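Local coordinates for oligopeptide-binding protein oppA (Lactococcus lactis, PDB 3DRF) that captures oligopeptides outside the cell as the binding protein of the OppABCDF ABC transporter, which takes them up, and closes round its ligand like a Venus fly-trap, at residues Y197-D202 and K217-G222; A47-G52 and F224-V229; K386-D391 and K434-K439. All blocks are in the same frame, centred on the assembly; numbering follows the deposited sequence. Where two conformers were deposited one is given.

Contact 1: Y197-D202 and K217-G222; sequences YQYLKD and KPLVTG
Lys-217 meets the helical turn through its backbone: its carbonyl O accepts a hydrogen bond from Tyr-199 OH at 2.7 Å. The oxygen lies at the edge of the phenol ring, in the ring plane, while the hydroxyl reaches it tilted 23° out of the carbonyl plane. Because the acceptor is main chain, the bond asks little of the lysine side chain, whose long aliphatic stem leads off to the surface after its CB has passed 4.2 Å from Tyr-199 OH. Next along the chain, Pro-218 C lies 4.1 Å from Tyr-199 CE2, and the pyrrolidine ring packs instead on Trp-49 and Pro-226. Leu-219 brings the chain back to the tyrosine. Its CG stands over the middle of the ring, 3.6 Å from the centroid and 10° off the normal, a CH-pi contact, and the CD1 methyl continues over the root of the ring, 3.6 Å from Tyr-199 CG. With Tyr-199 CG anti to the backbone N (chi1 -171°), the phenol extends away from the helix and offers one face to the leucine and its hydroxyl to the carbonyl. Lys-213 adds a cation-pi contact to the same ring and a hydrogen bond to Tyr-199 O. Tyrosine suits this surface position because it joins an apolar face to a polar end: Leu-219 on the face and the Lys-217 carbonyl at the hydroxyl probably restrict the ring's tilt and rotation, tying the short helix to the extended chain leading to strand 224-230.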
loop_
_atom_site.group_PDB
_atom_site.type_symbol
_atom_site.label_atom_id
_atom_site.label_comp_id
_atom_site.label_asym_id
_atom_site.label_seq_id
_atom_site.Cartn_x
_atom_site.Cartn_y
_atom_site.Cartn_z
ATOM N N TYR A 197 16.651 15.842 8.501
ATOM C CA TYR A 197 16.185 17.141 9.010
ATOM C C TYR A 197 17.150 18.315 8.721
ATOM O O TYR A 197 16.725 19.309 8.280
ATOM C CB TYR A 197 15.857 17.033 10.504
ATOM C CG TYR A 197 15.526 18.381 11.114
ATOM C CD1 TYR A 197 14.319 18.997 10.866
ATOM C CD2 TYR A 197 16.456 19.045 11.900
ATOM C CE1 TYR A 197 14.041 20.246 11.428
ATOM C CE2 TYR A 197 16.172 20.284 12.476
ATOM C CZ TYR A 197 14.976 20.854 12.201
ATOM O OH TYR A 197 14.634 22.097 12.736
ATOM N N GLN A 198 18.440 18.137 8.942
ATOM C CA GLN A 198 19.363 19.257 8.681
ATOM C C GLN A 198 19.378 19.641 7.200
ATOM O O GLN A 198 19.517 20.772 6.896
ATOM C CB GLN A 198 20.793 18.929 9.162
ATOM C CG GLN A 198 20.979 18.893 10.681
ATOM C CD GLN A 198 20.622 20.207 11.362
ATOM O OE1 GLN A 198 20.844 21.267 10.855
ATOM N NE2 GLN A 198 20.062 20.101 12.530
ATOM N N TYR A 199 19.227 18.669 6.309
ATOM C CA TYR A 199 19.179 18.929 4.847
ATOM C C TYR A 199 17.891 19.667 4.381
ATOM O O TYR A 199 17.917 20.412 3.465
ATOM C CB TYR A 199 19.291 17.585 4.140
ATOM C CG TYR A 199 19.474 17.619 2.629
ATOM C CD1 TYR A 199 20.593 18.251 2.042
ATOM C CD2 TYR A 199 18.591 16.957 1.793
ATOM C CE1 TYR A 199 20.792 18.228 0.681
ATOM C CE2 TYR A 199 18.784 16.944 0.421
ATOM C CZ TYR A 199 19.884 17.599 -0.109
ATOM O OH TYR A 199 20.103 17.614 -1.486
ATOM N N LEU A 200 16.798 19.398 5.067
ATOM C CA LEU A 200 15.450 19.795 4.659
ATOM C C LEU A 200 14.826 20.933 5.481
ATOM O O LEU A 200 13.786 21.408 5.141
ATOM C CB LEU A 200 14.520 18.548 4.740
ATOM C CG LEU A 200 14.929 17.366 3.814
ATOM C CD1 LEU A 200 13.933 16.169 4.009
ATOM C CD2 LEU A 200 14.932 17.798 2.333
ATOM N N LYS A 201 15.493 21.348 6.548
ATOM C CA LYS A 201 14.887 22.270 7.518
ATOM C C LYS A 201 14.647 23.692 6.978
ATOM O O LYS A 201 13.885 24.371 7.540
ATOM C CB LYS A 201 15.706 22.340 8.807
ATOM C CG LYS A 201 17.043 22.918 8.590
ATOM C CD LYS A 201 17.783 23.069 9.951
ATOM C CE LYS A 201 19.092 23.829 9.728
ATOM N NZ LYS A 201 19.842 23.907 11.016
ATOM N N ASP A 202 15.246 24.059 5.870
ATOM C CA ASP A 202 14.923 25.366 5.279
ATOM C C ASP A 202 14.176 25.227 3.946
ATOM O O ASP A 202 14.295 26.086 3.048
ATOM C CB ASP A 202 16.172 26.216 5.102
ATOM C CG ASP A 202 16.828 26.602 6.422
ATOM O OD1 ASP A 202 16.140 26.793 7.453
ATOM O OD2 ASP A 202 18.066 26.732 6.412
ATOM N N LYS A 217 17.268 15.112 -5.961
ATOM C CA LYS A 217 18.534 15.389 -5.257
ATOM C C LYS A 217 18.392 15.130 -3.740
ATOM O O LYS A 217 18.611 15.983 -2.972
ATOM C CB LYS A 217 18.977 16.883 -5.466
ATOM C CG LYS A 217 19.408 17.238 -6.942
ATOM C CD LYS A 217 20.044 18.656 -7.032
ATOM C CE LYS A 217 19.128 19.942 -6.782
ATOM N NZ LYS A 217 19.662 21.383 -6.965
ATOM N N PRO A 218 17.975 13.896 -3.390
ATOM C CA PRO A 218 17.790 13.563 -1.973
ATOM C C PRO A 218 19.076 13.164 -1.261
ATOM O O PRO A 218 20.031 12.946 -1.923
ATOM C CB PRO A 218 16.841 12.347 -2.061
ATOM C CG PRO A 218 17.402 11.580 -3.299
ATOM C CD PRO A 218 17.767 12.715 -4.270
ATOM N N LEU A 219 19.082 13.101 0.056
ATOM C CA LEU A 219 20.004 12.256 0.812
ATOM C C LEU A 219 19.331 10.926 1.176
ATOM O O LEU A 219 18.145 10.870 1.452
ATOM C CB LEU A 219 20.488 12.940 2.116
ATOM C CG LEU A 219 21.139 14.326 1.940
ATOM C CD1 LEU A 219 21.698 14.836 3.297
ATOM C CD2 LEU A 219 22.282 14.242 0.883
ATOM N N VAL A 220 20.144 9.874 1.197
ATOM C CA VAL A 220 19.669 8.528 1.554
ATOM C C VAL A 220 20.674 7.853 2.465
ATOM O O VAL A 220 21.742 8.332 2.736
ATOM C CB VAL A 220 19.391 7.652 0.316
ATOM C CG1 VAL A 220 18.422 8.376 -0.644
ATOM C CG2 VAL A 220 20.735 7.312 -0.424
ATOM N N THR A 221 20.249 6.712 2.957
ATOM C CA THR A 221 21.032 5.952 3.956
ATOM C C THR A 221 21.432 4.512 3.486
ATOM O O THR A 221 22.117 3.847 4.160
ATOM C CB THR A 221 20.236 5.788 5.300
ATOM O OG1 THR A 221 19.083 4.947 5.107
ATOM C CG2 THR A 221 19.828 7.158 5.888
ATOM N N GLY A 222 20.968 4.096 2.327
ATOM C CA GLY A 222 21.118 2.721 1.886
ATOM C C GLY A 222 22.476 2.408 1.222
ATOM O O GLY A 222 23.342 3.219 1.151
#

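Contact 2: A47-G52 and F224-V229; sequences AQWLSG and FKPENV
A small apolar cluster joins the loop after strand 34-40 to strand 224-230, an outermost strand of a five-stranded mixed sheet, and Trp-49 is its centrepiece. The indole directs its six-membered ring at Pro-226. Pro-226 CB is 3.7 Å from Trp-49 CZ2, and Pro-226 CG sits over one face, toward the rim, 4.1 Å from the ring centroid and 25° off the normal. This is a CH-pi contact, and proline suits it: the closed ring presents several polarised C-H groups on a rigid frame, so a flat aromatic face can rest against it. Trp-49 CG lies anti to the carbonyl carbon (chi1 -67°), which swings the indole out to the strand. Val-229 approaches the six-membered ring obliquely, its CG2 4.4 Å from Trp-49 CZ2, and turns its other methyl, CG1, to Ala-47 CB at 4.3 Å; the small alanine lets loop and strand approach here without a longer side chain between them. The polar edge of the indole is satisfied separately, Trp-49 NE1 bonding to Thr-215 O, while Phe-59 meets the ring edge-to-face. Were Trp-49 replaced by an alanine, a gap would probably open beside Pro-226 and Val-229, and Thr-215 O would lose its indole partner. Strand 224-230 bends at Glu-227, and two consecutive residues, Glu-227 and Asn-228, stand opposite the single Lys-236. That pairing is a classic beta bulge between antiparallel strands 224-230 and 234-239, flanked by the two residues that receive the indole.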
loop_
_atom_site.group_PDB
_atom_site.type_symbol
_atom_site.label_atom_id
_atom_site.label_comp_id
_atom_site.label_asym_id
_atom_site.label_seq_id
_atom_site.Cartn_x
_atom_site.Cartn_y
_atom_site.Cartn_z
ATOM N N ALA A 47 9.013 10.257 -8.225
ATOM C CA ALA A 47 10.131 10.230 -7.256
ATOM C C ALA A 47 9.752 11.015 -5.992
ATOM O O ALA A 47 9.436 12.120 -6.059
ATOM C CB ALA A 47 11.411 10.825 -7.830
ATOM N N GLN A 48 9.764 10.308 -4.882
ATOM C CA GLN A 48 9.536 10.920 -3.531
ATOM C C GLN A 48 10.268 10.056 -2.524
ATOM O O GLN A 48 9.884 8.952 -2.249
ATOM C CB GLN A 48 8.032 10.996 -3.200
ATOM C CG GLN A 48 7.763 11.625 -1.788
ATOM C CD GLN A 48 8.671 12.846 -1.526
ATOM O OE1 GLN A 48 9.524 12.810 -0.720
ATOM N NE2 GLN A 48 8.401 13.930 -2.228
ATOM N N TRP A 49 11.368 10.589 -2.008
ATOM C CA TRP A 49 12.267 9.781 -1.174
ATOM C C TRP A 49 11.867 9.725 0.293
ATOM O O TRP A 49 12.382 8.952 1.042
ATOM C CB TRP A 49 13.733 10.309 -1.349
ATOM C CG TRP A 49 14.248 10.040 -2.799
ATOM C CD1 TRP A 49 14.109 10.850 -3.861
ATOM C CD2 TRP A 49 14.892 8.847 -3.262
ATOM N NE1 TRP A 49 14.663 10.246 -4.968
ATOM C CE2 TRP A 49 15.159 9.023 -4.622
ATOM C CE3 TRP A 49 15.302 7.640 -2.638
ATOM C CZ2 TRP A 49 15.825 8.048 -5.402
ATOM C CZ3 TRP A 49 15.925 6.665 -3.423
ATOM C CH2 TRP A 49 16.176 6.885 -4.802
ATOM N N LEU A 50 10.899 10.561 0.652
ATOM C CA LEU A 50 10.340 10.553 2.036
ATOM C C LEU A 50 9.103 9.671 2.084
ATOM O O LEU A 50 8.159 9.886 1.411
ATOM C CB LEU A 50 9.949 11.984 2.491
ATOM C CG LEU A 50 11.067 13.051 2.519
ATOM C CD1 LEU A 50 10.511 14.342 3.114
ATOM C CD2 LEU A 50 12.324 12.565 3.342
ATOM N N SER A 51 9.241 8.612 2.902
ATOM C CA SER A 51 8.154 7.632 3.036
ATOM C C SER A 51 6.816 8.291 3.330
ATOM O O SER A 51 5.801 7.952 2.719
ATOM C CB SER A 51 8.493 6.618 4.131
ATOM O OG SER A 51 7.538 5.584 4.227
ATOM N N GLY A 52 6.797 9.254 4.238
ATOM C CA GLY A 52 5.553 9.847 4.691
ATOM C C GLY A 52 4.801 10.544 3.574
ATOM O O GLY A 52 3.582 10.703 3.637
ATOM N N PHE A 224 23.307 2.033 -1.853
ATOM C CA PHE A 224 23.518 2.865 -3.036
ATOM C C PHE A 224 22.878 4.241 -2.801
ATOM O O PHE A 224 22.000 4.399 -2.009
ATOM C CB PHE A 224 22.875 2.239 -4.306
ATOM C CG PHE A 224 23.528 0.924 -4.748
ATOM C CD1 PHE A 224 24.479 0.919 -5.748
ATOM C CD2 PHE A 224 23.217 -0.265 -4.127
ATOM C CE1 PHE A 224 25.116 -0.251 -6.119
ATOM C CE2 PHE A 224 23.838 -1.475 -4.484
ATOM C CZ PHE A 224 24.790 -1.461 -5.502
ATOM N N LYS A 225 23.386 5.215 -3.481
ATOM C CA LYS A 225 22.785 6.548 -3.552
ATOM C C LYS A 225 22.395 6.864 -4.979
ATOM O O LYS A 225 23.026 6.412 -5.907
ATOM C CB LYS A 225 23.758 7.593 -3.007
ATOM C CG LYS A 225 25.049 7.718 -3.793
ATOM C CD LYS A 225 25.994 8.793 -3.196
ATOM C CE LYS A 225 27.216 8.958 -4.124
ATOM N NZ LYS A 225 28.081 10.078 -3.663
ATOM N N PRO A 226 21.343 7.653 -5.150
ATOM C CA PRO A 226 20.883 8.044 -6.481
ATOM C C PRO A 226 21.732 9.206 -7.003
ATOM O O PRO A 226 21.553 10.320 -6.625
ATOM C CB PRO A 226 19.422 8.497 -6.213
ATOM C CG PRO A 226 19.397 9.028 -4.806
ATOM C CD PRO A 226 20.435 8.164 -4.063
ATOM N N GLU A 227 22.706 8.880 -7.847
ATOM C CA GLU A 227 23.590 9.896 -8.418
ATOM C C GLU A 227 22.831 10.805 -9.374
ATOM O O GLU A 227 23.108 12.007 -9.444
ATOM C CB GLU A 227 24.774 9.244 -9.135
ATOM C CG GLU A 227 25.745 10.238 -9.766
ATOM C CD GLU A 227 26.659 10.911 -8.747
ATOM O OE1 GLU A 227 26.648 10.509 -7.561
ATOM O OE2 GLU A 227 27.398 11.842 -9.141
ATOM N N ASN A 228 21.912 10.253 -10.118
ATOM C CA ASN A 228 21.017 11.006 -10.988
ATOM C C ASN A 228 19.600 10.442 -10.984
ATOM O O ASN A 228 19.405 9.228 -10.918
ATOM C CB ASN A 228 21.564 11.044 -12.416
ATOM C CG ASN A 228 20.861 12.070 -13.283
ATOM O OD1 ASN A 228 20.213 11.726 -14.271
ATOM N ND2 ASN A 228 20.987 13.340 -12.915
ATOM N N VAL A 229 18.652 11.323 -11.116
ATOM C CA VAL A 229 17.258 10.956 -11.212
ATOM C C VAL A 229 16.644 11.728 -12.383
ATOM O O VAL A 229 16.720 12.922 -12.424
ATOM C CB VAL A 229 16.506 11.338 -9.911
ATOM C CG1 VAL A 229 15.028 11.041 -10.064
ATOM C CG2 VAL A 229 17.075 10.604 -8.724
#

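Contact 3: K386-D391 and K434-K439; sequences KLLDED and KKIGVK
Helix 381-390 lies beside the chain that leaves helix 422-435, with the alpha carbons of Leu-388 and Ile-436 8.2 Å apart at the closest pairing. Leu-388 carries the contact through one methyl. With its CG beside the backbone N (chi1 -70°), the side chain projects toward the helix end and places CD1 4.0 Å from Ile-436 CD1 and 4.2 Å from Val-438 CG2; the leucine and isoleucine side chains cross at about a right angle. The same methyl lies 3.4 Å from Ile-436 O, a carbonyl whose hydrogen-bond donor is Arg-402 NE. Branched aliphatic residues suit this buried place, since each offers methyls without a polar group to satisfy. Ile-436 also fits against Leu-381 and Ala-384 of helix 381-390 and Ala-339 of helix 330-339, while Val-438 rests on Leu-409 and Leu-411. Between them Gly-437 takes phi 76°, a backbone turn that glycine adopts easily. Its N bonds to Lys-434 O, and Val-438 N to Trp-433 O, which makes Gly-437 the C-prime residue of a Schellman motif, a common C-terminal helix ending, which here turns the chain from helix 422-435 toward strand 439-442.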
loop_
_atom_site.group_PDB
_atom_site.type_symbol
_atom_site.label_atom_id
_atom_site.label_comp_id
_atom_site.label_asym_id
_atom_site.label_seq_id
_atom_site.Cartn_x
_atom_site.Cartn_y
_atom_site.Cartn_z
ATOM N N LYS A 386 -32.331 -11.276 -6.537
ATOM C CA LYS A 386 -33.241 -11.438 -5.385
ATOM C C LYS A 386 -33.061 -10.269 -4.396
ATOM O O LYS A 386 -34.001 -9.711 -3.970
ATOM C CB LYS A 386 -32.987 -12.792 -4.716
ATOM C CG LYS A 386 -33.902 -13.064 -3.517
ATOM C CD LYS A 386 -33.647 -14.486 -2.976
ATOM C CE LYS A 386 -34.399 -14.810 -1.738
ATOM N NZ LYS A 386 -33.653 -14.423 -0.663
ATOM N N LEU A 387 -31.799 -9.949 -4.053
ATOM C CA LEU A 387 -31.487 -8.867 -3.119
ATOM C C LEU A 387 -32.071 -7.548 -3.594
ATOM O O LEU A 387 -32.592 -6.806 -2.833
ATOM C CB LEU A 387 -29.959 -8.730 -2.934
ATOM C CG LEU A 387 -29.340 -9.822 -2.053
ATOM C CD1 LEU A 387 -27.841 -9.830 -2.241
ATOM C CD2 LEU A 387 -29.600 -9.527 -0.530
ATOM N N LEU A 388 -31.946 -7.293 -4.891
ATOM C CA LEU A 388 -32.425 -6.038 -5.471
ATOM C C LEU A 388 -33.967 -6.001 -5.503
ATOM O O LEU A 388 -34.532 -5.013 -5.183
ATOM C CB LEU A 388 -31.816 -5.836 -6.889
ATOM C CG LEU A 388 -30.285 -5.533 -6.815
ATOM C CD1 LEU A 388 -29.713 -5.589 -8.244
ATOM C CD2 LEU A 388 -30.077 -4.173 -6.141
ATOM N N ASP A 389 -34.588 -7.117 -5.882
ATOM C CA ASP A 389 -36.061 -7.241 -5.877
ATOM C C ASP A 389 -36.583 -6.980 -4.451
ATOM O O ASP A 389 -37.462 -6.209 -4.274
ATOM C CB ASP A 389 -36.515 -8.665 -6.278
ATOM C CG ASP A 389 -36.568 -8.882 -7.747
ATOM O OD1 ASP A 389 -36.472 -7.926 -8.507
ATOM O OD2 ASP A 389 -36.642 -10.011 -8.119
ATOM N N GLU A 390 -35.978 -7.639 -3.472
ATOM C CA GLU A 390 -36.365 -7.514 -2.037
ATOM C C GLU A 390 -36.217 -6.097 -1.500
ATOM O O GLU A 390 -36.926 -5.692 -0.638
ATOM C CB GLU A 390 -35.579 -8.504 -1.158
ATOM C CG GLU A 390 -35.955 -9.959 -1.352
ATOM C CD GLU A 390 -35.081 -10.917 -0.607
ATOM O OE1 GLU A 390 -33.993 -10.578 -0.144
ATOM O OE2 GLU A 390 -35.499 -12.040 -0.531
ATOM N N ASP A 391 -35.278 -5.328 -2.045
ATOM C CA ASP A 391 -35.006 -3.964 -1.607
ATOM C C ASP A 391 -35.768 -2.894 -2.392
ATOM O O ASP A 391 -35.564 -1.782 -2.229
ATOM C CB ASP A 391 -33.469 -3.688 -1.652
ATOM C CG ASP A 391 -33.049 -2.505 -0.828
ATOM O OD1 ASP A 391 -33.454 -2.373 0.282
ATOM O OD2 ASP A 391 -32.406 -1.644 -1.365
ATOM N N LYS A 434 -25.225 -5.321 -15.970
ATOM C CA LYS A 434 -26.425 -5.217 -16.817
ATOM C C LYS A 434 -27.356 -6.435 -16.601
ATOM O O LYS A 434 -28.544 -6.270 -16.580
ATOM C CB LYS A 434 -26.004 -5.046 -18.269
ATOM C CG LYS A 434 -27.211 -4.921 -19.243
ATOM C CD LYS A 434 -26.710 -4.608 -20.646
ATOM C CE LYS A 434 -27.876 -4.344 -21.657
ATOM N NZ LYS A 434 -27.348 -4.342 -23.059
ATOM N N LYS A 435 -26.790 -7.623 -16.435
ATOM C CA LYS A 435 -27.600 -8.824 -16.130
ATOM C C LYS A 435 -28.440 -8.670 -14.872
ATOM O O LYS A 435 -29.472 -9.290 -14.769
ATOM C CB LYS A 435 -26.751 -10.104 -15.994
ATOM C CG LYS A 435 -25.933 -10.501 -17.242
ATOM C CD LYS A 435 -25.002 -11.699 -16.905
ATOM C CE LYS A 435 -24.136 -12.079 -18.065
ATOM N NZ LYS A 435 -23.331 -13.216 -17.701
ATOM N N ILE A 436 -28.001 -7.866 -13.922
ATOM C CA ILE A 436 -28.801 -7.637 -12.684
ATOM C C ILE A 436 -29.524 -6.290 -12.656
ATOM O O ILE A 436 -29.993 -5.886 -11.668
ATOM C CB ILE A 436 -27.981 -7.825 -11.366
ATOM C CG1 ILE A 436 -26.840 -6.783 -11.288
ATOM C CG2 ILE A 436 -27.421 -9.332 -11.253
ATOM C CD1 ILE A 436 -26.232 -6.612 -9.884
ATOM N N GLY A 437 -29.587 -5.631 -13.793
ATOM C CA GLY A 437 -30.340 -4.398 -13.960
ATOM C C GLY A 437 -29.704 -3.139 -13.374
ATOM O O GLY A 437 -30.351 -2.208 -13.078
ATOM N N VAL A 438 -28.386 -3.169 -13.329
ATOM C CA VAL A 438 -27.595 -2.013 -12.888
ATOM C C VAL A 438 -26.841 -1.454 -14.096
ATOM O O VAL A 438 -26.108 -2.148 -14.748
ATOM C CB VAL A 438 -26.606 -2.431 -11.781
ATOM C CG1 VAL A 438 -25.769 -1.185 -11.325
ATOM C CG2 VAL A 438 -27.404 -3.033 -10.603
ATOM N N LYS A 439 -27.058 -0.187 -14.371
ATOM C CA LYS A 439 -26.398 0.504 -15.459
ATOM C C LYS A 439 -25.100 1.153 -14.955
ATOM O O LYS A 439 -25.100 1.995 -14.135
ATOM C CB LYS A 439 -27.285 1.589 -16.081
ATOM C CG LYS A 439 -26.664 2.171 -17.355
ATOM C CD LYS A 439 -27.348 3.464 -17.763
ATOM C CE LYS A 439 -28.591 3.149 -18.418
ATOM N NZ LYS A 439 -29.295 4.365 -18.983
#

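In the fold
Contacts 1 and 2 are neighbours, their centres about 10 Å apart; contact 1 is nested within the chain loop that contact 2 closes. Segment 217-222 reaches segments of both contacts: its Val-220 packs on Trp-49 and Pro-226. Contact 3 lies across the chain's centre, about 55 Å from contact 1 and 49 Å from contact 2, measured between centres. The chemistry differs with burial: surface contact 1 combines a hydrogen bond with an aromatic face, partly buried contact 2 relies on CH-pi and apolar packing, and contact 3, locally buried though far from the chain's centre, on aliphatic methyls between a helix and another helix's end.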